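Local coordinates for pyridoxamine 5'-phosphate oxidase-related, FMN-binding protein (Mycobacterium smegmatis, PDB 6ECI) that binds flavin-adenine dinucleotide and probably sequesters it, which may protect mycobacteria against hypoxic and oxidative stress, at residues S58-D70 with W78-R90. Numbering follows the deposited sequence.
Sequences SAAINNNVLFEAD and WSVIVRGVARTVR. With FAD (flavin-adenine dinucleotide), chain C.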
loop_
_atom_site.group_PDB
_atom_site.type_symbol
_atom_site.label_atom_id
_atom_site.label_comp_id
_atom_site.label_asym_id
_atom_site.label_seq_id
_atom_site.Cartn_x
_atom_site.Cartn_y
_atom_site.Cartn_z
ATOM N N SER B 58 14.830 -5.699 8.949
ATOM C CA SER B 58 14.489 -6.517 10.106
ATOM C C SER B 58 13.049 -7.012 10.055
ATOM O O SER B 58 12.749 -8.091 10.578
ATOM C CB SER B 58 14.734 -5.720 11.388
ATOM O OG SER B 58 14.409 -6.484 12.535
ATOM N N ALA B 59 12.149 -6.253 9.429
ATOM C CA ALA B 59 10.726 -6.567 9.495
ATOM C C ALA B 59 10.283 -7.569 8.434
ATOM O O ALA B 59 9.437 -8.425 8.711
ATOM C CB ALA B 59 9.897 -5.286 9.369
ATOM N N ALA B 60 10.830 -7.485 7.223
ATOM C CA ALA B 60 10.323 -8.264 6.099
ATOM C C ALA B 60 11.162 -9.493 5.782
ATOM O O ALA B 60 10.604 -10.562 5.521
ATOM C CB ALA B 60 10.231 -7.386 4.848
ATOM N N ILE B 61 12.489 -9.359 5.798
ATOM C CA ILE B 61 13.357 -10.424 5.315
ATOM C C ILE B 61 13.200 -11.661 6.185
ATOM O O ILE B 61 13.237 -11.585 7.419
ATOM C CB ILE B 61 14.812 -9.933 5.274
ATOM C CG1 ILE B 61 14.982 -8.898 4.157
ATOM C CG2 ILE B 61 15.766 -11.100 5.085
ATOM C CD1 ILE B 61 16.386 -8.359 4.022
ATOM N N ASN B 62 13.002 -12.811 5.532
ATOM C CA ASN B 62 12.836 -14.119 6.172
ATOM C C ASN B 62 11.570 -14.203 7.024
ATOM O O ASN B 62 11.457 -15.079 7.889
ATOM C CB ASN B 62 14.067 -14.494 7.007
ATOM C CG ASN B 62 15.320 -14.619 6.165
ATOM O OD1 ASN B 62 15.312 -15.256 5.112
ATOM N ND2 ASN B 62 16.401 -13.998 6.618
ATOM N N ASN B 63 10.610 -13.311 6.790
ATOM C CA ASN B 63 9.307 -13.355 7.435
ATOM C C ASN B 63 8.216 -13.392 6.373
ATOM O O ASN B 63 8.447 -13.080 5.201
ATOM C CB ASN B 63 9.088 -12.145 8.356
ATOM C CG ASN B 63 10.010 -12.150 9.558
ATOM O OD1 ASN B 63 10.167 -13.169 10.231
ATOM N ND2 ASN B 63 10.630 -11.005 9.833
ATOM N N ASN B 64 7.020 -13.785 6.797
ATOM C CA ASN B 64 5.869 -13.757 5.906
ATOM C C ASN B 64 5.417 -12.319 5.709
ATOM O O ASN B 64 5.198 -11.589 6.681
ATOM C CB ASN B 64 4.733 -14.601 6.480
ATOM C CG ASN B 64 5.146 -16.038 6.731
ATOM O OD1 ASN B 64 5.896 -16.626 5.952
ATOM N ND2 ASN B 64 4.667 -16.606 7.830
ATOM N N VAL B 65 5.287 -11.905 4.449
ATOM C CA VAL B 65 4.953 -10.528 4.119
ATOM C C VAL B 65 3.801 -10.503 3.125
ATOM O O VAL B 65 3.554 -11.461 2.389
ATOM C CB VAL B 65 6.156 -9.752 3.540
ATOM C CG1 VAL B 65 7.322 -9.751 4.518
ATOM C CG2 VAL B 65 6.564 -10.330 2.187
ATOM N N LEU B 66 3.097 -9.377 3.119
ATOM C CA LEU B 66 2.153 -9.035 2.068
ATOM C C LEU B 66 2.812 -8.069 1.095
ATOM O O LEU B 66 3.542 -7.162 1.505
ATOM C CB LEU B 66 0.890 -8.397 2.649
ATOM C CG LEU B 66 -0.146 -9.341 3.251
ATOM C CD1 LEU B 66 -1.268 -8.555 3.894
ATOM C CD2 LEU B 66 -0.684 -10.227 2.162
ATOM N N PHE B 67 2.568 -8.273 -0.195
ATOM C CA PHE B 67 2.944 -7.305 -1.214
ATOM C C PHE B 67 1.702 -6.894 -1.986
ATOM O O PHE B 67 0.919 -7.749 -2.410
ATOM C CB PHE B 67 3.986 -7.852 -2.183
ATOM C CG PHE B 67 4.299 -6.912 -3.310
ATOM C CD1 PHE B 67 5.175 -5.857 -3.120
ATOM C CD2 PHE B 67 3.705 -7.069 -4.550
ATOM C CE1 PHE B 67 5.464 -4.985 -4.148
ATOM C CE2 PHE B 67 3.988 -6.198 -5.582
ATOM C CZ PHE B 67 4.869 -5.153 -5.381
ATOM N N GLU B 68 1.535 -5.593 -2.180
ATOM C CA GLU B 68 0.384 -5.085 -2.903
ATOM C C GLU B 68 0.821 -3.972 -3.841
ATOM O O GLU B 68 1.763 -3.228 -3.560
ATOM C CB GLU B 68 -0.703 -4.580 -1.946
ATOM C CG GLU B 68 -2.036 -4.311 -2.611
ATOM C CD GLU B 68 -2.187 -2.871 -3.051
ATOM O OE1 GLU B 68 -1.324 -2.045 -2.688
ATOM O OE2 GLU B 68 -3.174 -2.566 -3.755
ATOM N N ALA B 69 0.129 -3.888 -4.973
ATOM C CA ALA B 69 0.281 -2.805 -5.928
ATOM C C ALA B 69 -1.038 -2.667 -6.676
ATOM O O ALA B 69 -1.777 -3.642 -6.837
ATOM C CB ALA B 69 1.440 -3.058 -6.894
ATOM N N ASP B 70 -1.344 -1.447 -7.111
ATOM C CA ASP B 70 -2.628 -1.186 -7.745
ATOM C C ASP B 70 -2.476 -0.044 -8.741
ATOM O O ASP B 70 -1.410 0.563 -8.867
ATOM C CB ASP B 70 -3.706 -0.879 -6.698
ATOM C CG ASP B 70 -3.287 0.201 -5.720
ATOM O OD1 ASP B 70 -2.775 1.248 -6.163
ATOM O OD2 ASP B 70 -3.491 0.014 -4.502
ATOM N N TRP B 78 -7.662 -1.737 -10.569
ATOM C CA TRP B 78 -7.289 -3.105 -10.245
ATOM C C TRP B 78 -6.305 -3.078 -9.088
ATOM O O TRP B 78 -5.692 -2.049 -8.796
ATOM C CB TRP B 78 -6.661 -3.828 -11.447
ATOM C CG TRP B 78 -5.405 -3.162 -11.920
ATOM C CD1 TRP B 78 -5.297 -2.236 -12.912
ATOM C CD2 TRP B 78 -4.081 -3.352 -11.402
ATOM N NE1 TRP B 78 -3.990 -1.842 -13.050
ATOM C CE2 TRP B 78 -3.224 -2.512 -12.133
ATOM C CE3 TRP B 78 -3.538 -4.155 -10.394
ATOM C CZ2 TRP B 78 -1.853 -2.450 -11.890
ATOM C CZ3 TRP B 78 -2.180 -4.089 -10.151
ATOM C CH2 TRP B 78 -1.351 -3.244 -10.897
ATOM N N SER B 79 -6.148 -4.227 -8.434
ATOM C CA SER B 79 -5.120 -4.381 -7.420
ATOM C C SER B 79 -4.701 -5.840 -7.363
ATOM O O SER B 79 -5.485 -6.740 -7.673
ATOM C CB SER B 79 -5.595 -3.912 -6.043
ATOM O OG SER B 79 -6.577 -4.783 -5.519
ATOM N N VAL B 80 -3.450 -6.060 -6.967
ATOM C CA VAL B 80 -2.875 -7.394 -6.840
ATOM C C VAL B 80 -2.239 -7.499 -5.462
ATOM O O VAL B 80 -1.536 -6.579 -5.029
ATOM C CB VAL B 80 -1.838 -7.672 -7.947
ATOM C CG1 VAL B 80 -1.093 -8.968 -7.680
ATOM C CG2 VAL B 80 -2.516 -7.723 -9.304
ATOM N N ILE B 81 -2.497 -8.608 -4.771
ATOM C CA ILE B 81 -1.914 -8.883 -3.463
ATOM C C ILE B 81 -1.152 -10.198 -3.541
ATOM O O ILE B 81 -1.702 -11.217 -3.975
ATOM C CB ILE B 81 -2.983 -8.939 -2.357
ATOM C CG1 ILE B 81 -3.741 -7.615 -2.273
ATOM C CG2 ILE B 81 -2.342 -9.247 -1.015
ATOM C CD1 ILE B 81 -4.892 -7.640 -1.295
ATOM N N VAL B 82 0.107 -10.175 -3.115
ATOM C CA VAL B 82 0.969 -11.350 -3.100
ATOM C C VAL B 82 1.273 -11.697 -1.649
ATOM O O VAL B 82 1.829 -10.874 -0.910
ATOM C CB VAL B 82 2.267 -11.115 -3.888
ATOM C CG1 VAL B 82 3.258 -12.244 -3.633
ATOM C CG2 VAL B 82 1.973 -10.982 -5.371
ATOM N N ARG B 83 0.900 -12.906 -1.238
ATOM C CA ARG B 83 1.330 -13.465 0.036
ATOM C C ARG B 83 2.529 -14.366 -0.210
ATOM O O ARG B 83 2.464 -15.272 -1.047
ATOM C CB ARG B 83 0.210 -14.258 0.716
ATOM C CG ARG B 83 -1.060 -13.469 0.958
ATOM C CD ARG B 83 -1.778 -13.933 2.221
ATOM N NE ARG B 83 -3.114 -13.349 2.329
ATOM C CZ ARG B 83 -3.474 -12.435 3.228
ATOM N NH1 ARG B 83 -2.603 -11.991 4.127
ATOM N NH2 ARG B 83 -4.716 -11.969 3.233
ATOM N N GLY B 84 3.613 -14.117 0.508
ATOM C CA GLY B 84 4.795 -14.929 0.335
ATOM C C GLY B 84 5.822 -14.676 1.414
ATOM O O GLY B 84 5.522 -14.103 2.464
ATOM N N VAL B 85 7.046 -15.121 1.138
ATOM C CA VAL B 85 8.172 -14.969 2.049
ATOM C C VAL B 85 9.246 -14.146 1.357
ATOM O O VAL B 85 9.533 -14.353 0.173
ATOM C CB VAL B 85 8.734 -16.335 2.495
ATOM C CG1 VAL B 85 9.815 -16.142 3.546
ATOM C CG2 VAL B 85 7.618 -17.219 3.027
ATOM N N ALA B 86 9.832 -13.207 2.097
ATOM C CA ALA B 86 10.913 -12.378 1.582
ATOM C C ALA B 86 12.241 -13.072 1.855
ATOM O O ALA B 86 12.564 -13.377 3.008
ATOM C CB ALA B 86 10.891 -10.989 2.218
ATOM N N ARG B 87 13.005 -13.322 0.798
ATOM C CA ARG B 87 14.289 -13.993 0.899
ATOM C C ARG B 87 15.332 -13.173 0.156
ATOM O O ARG B 87 15.077 -12.687 -0.949
ATOM C CB ARG B 87 14.213 -15.416 0.324
ATOM C CG ARG B 87 13.121 -16.284 0.948
ATOM C CD ARG B 87 13.699 -17.361 1.859
ATOM N NE ARG B 87 13.471 -17.103 3.279
ATOM C CZ ARG B 87 12.709 -17.856 4.069
ATOM N NH1 ARG B 87 12.084 -18.918 3.582
ATOM N NH2 ARG B 87 12.568 -17.542 5.349
ATOM N N THR B 88 16.501 -13.009 0.767
ATOM C CA THR B 88 17.564 -12.268 0.109
ATOM C C THR B 88 18.159 -13.090 -1.031
ATOM O O THR B 88 18.057 -14.319 -1.072
ATOM C CB THR B 88 18.663 -11.881 1.101
ATOM O OG1 THR B 88 19.465 -13.028 1.398
ATOM C CG2 THR B 88 18.061 -11.347 2.382
ATOM N N VAL B 89 18.788 -12.387 -1.965
ATOM C CA VAL B 89 19.391 -13.003 -3.140
ATOM C C VAL B 89 20.821 -13.399 -2.783
ATOM O O VAL B 89 21.695 -12.541 -2.634
ATOM C CB VAL B 89 19.348 -12.054 -4.341
ATOM C CG1 VAL B 89 20.216 -12.574 -5.468
ATOM C CG2 VAL B 89 17.910 -11.867 -4.805
ATOM N N ARG B 90 21.057 -14.703 -2.643
ATOM C CA ARG B 90 22.321 -15.258 -2.161
ATOM C C ARG B 90 22.850 -16.309 -3.128
ATOM O O ARG B 90 23.206 -17.422 -2.736
ATOM C CB ARG B 90 22.149 -15.887 -0.780
ATOM C CG ARG B 90 22.298 -14.946 0.400
ATOM C CD ARG B 90 21.506 -15.470 1.591
ATOM N NE ARG B 90 21.414 -16.929 1.577
ATOM C CZ ARG B 90 20.272 -17.607 1.514
ATOM N NH1 ARG B 90 19.116 -16.956 1.461
ATOM N NH2 ARG B 90 20.285 -18.934 1.503
HETATM P PA FAD C . -13.145 -11.627 0.182
HETATM O O1A FAD C . -13.810 -12.169 -1.029
HETATM O O2A FAD C . -13.676 -12.155 1.516
HETATM O O5B FAD C . -11.585 -11.840 0.121
HETATM C C5B FAD C . -11.013 -13.143 -0.124
HETATM C C4B FAD C . -9.560 -12.973 -0.488
HETATM O O4B FAD C . -9.464 -12.286 -1.752
HETATM C C3B FAD C . -8.742 -12.124 0.475
HETATM O O3B FAD C . -8.250 -12.899 1.563
HETATM C C2B FAD C . -7.607 -11.615 -0.416
HETATM O O2B FAD C . -6.506 -12.515 -0.462
HETATM C C1B FAD C . -8.288 -11.497 -1.786
HETATM N N9A FAD C . -8.655 -10.132 -2.144
HETATM C C8A FAD C . -9.762 -9.432 -1.739
HETATM N N7A FAD C . -9.830 -8.211 -2.212
HETATM C C5A FAD C . -8.674 -8.098 -2.984
HETATM C C6A FAD C . -8.156 -7.042 -3.754
HETATM N N6A FAD C . -8.743 -5.852 -3.889
HETATM N N1A FAD C . -6.987 -7.263 -4.401
HETATM C C2A FAD C . -6.395 -8.452 -4.276
HETATM N N3A FAD C . -6.790 -9.515 -3.574
HETATM C C4A FAD C . -7.952 -9.271 -2.945
HETATM N N1 FAD C . -13.890 -1.514 -1.648
HETATM C C2 FAD C . -14.624 -0.575 -0.984
HETATM O O2 FAD C . -15.406 -0.887 -0.079
HETATM N N3 FAD C . -14.498 0.759 -1.322
HETATM C C4 FAD C . -13.675 1.276 -2.302
HETATM O O4 FAD C . -13.648 2.488 -2.514
HETATM C C4X FAD C . -12.900 0.270 -3.003
HETATM N N5 FAD C . -12.094 0.666 -3.948
HETATM C C5X FAD C . -11.354 -0.298 -4.616
HETATM C C6 FAD C . -10.489 0.107 -5.631
HETATM C C7 FAD C . -9.725 -0.821 -6.332
HETATM C C7M FAD C . -8.799 -0.347 -7.421
HETATM C C8 FAD C . -9.826 -2.185 -6.012
HETATM C C8M FAD C . -9.016 -3.214 -6.754
HETATM C C9 FAD C . -10.690 -2.593 -5.000
HETATM C C9A FAD C . -11.452 -1.662 -4.305
HETATM N N10 FAD C . -12.341 -2.042 -3.278
HETATM C C10 FAD C . -13.077 -1.101 -2.603
HETATM C "C1'" FAD C . -12.478 -3.450 -2.887
HETATM C "C2'" FAD C . -11.658 -3.797 -1.648
HETATM O "O2'" FAD C . -10.310 -3.360 -1.815
HETATM C "C3'" FAD C . -11.676 -5.310 -1.432
HETATM O "O3'" FAD C . -11.512 -5.958 -2.687
HETATM C "C4'" FAD C . -12.951 -5.830 -0.770
HETATM O "O4'" FAD C . -13.235 -5.054 0.395
HETATM C "C5'" FAD C . -12.854 -7.296 -0.413
HETATM O "O5'" FAD C . -14.126 -7.742 0.100
HETATM P P FAD C . -14.596 -9.234 -0.073
HETATM O O1P FAD C . -14.985 -9.464 -1.536
HETATM O O2P FAD C . -15.623 -9.582 0.934
HETATM O O3P FAD C . -13.268 -10.047 0.205
#
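Phe67 and Val82 form a hydrogen-bonded pair near the middle of an antiparallel beta hairpin, part of the curled sheet of this flavin-binding domain; the axes of strands 64-70 and 78-88 run at 164°. Val82 N reaches Phe67 O at 2.7 Å, and the bond is returned from Phe67 N to Val82 O. The Phe67 ring has Val82 CB at its edge, while Phe39 meets it edge-to-face from outside the hairpin.

The other face carries Leu66, Glu68, Asp70, Arg83, Ile81 and Ser79 and turns toward the FAD and the second subunit. Leu66 and Arg83 run alongside each other in the same direction: Leu66 CD2 sits over one face of the guanidinium, whose NH1 is hydrogen-bonded to Ser32 O of the second subunit. The same methyl meets Ile81 CG2. With CG anti to the backbone N (chi1 -168°), Glu68 brings CG within 3.7 Å of Ile81 CG1; its OE1 forms a salt bridge with Arg23, and Asp70 OD1 one with Arg23 of the second subunit.

Near the turn after helix 55-60, Arg87 NE donates to a lone pair of Asn62 OD1 at 3.2 Å, amide and guanidinium planes 38° apart. At the Asp70-Trp78 end, Asp70 CA stands over the Trp78 six-membered ring, 4.0 Å from its centroid, a CH-pi contact. On the Leu66 face the FAD adenine comes close to Ile81, CG1 3.4 Å from FAD C2A, and Ser79 OG donates to FAD N1A at 2.8 Å.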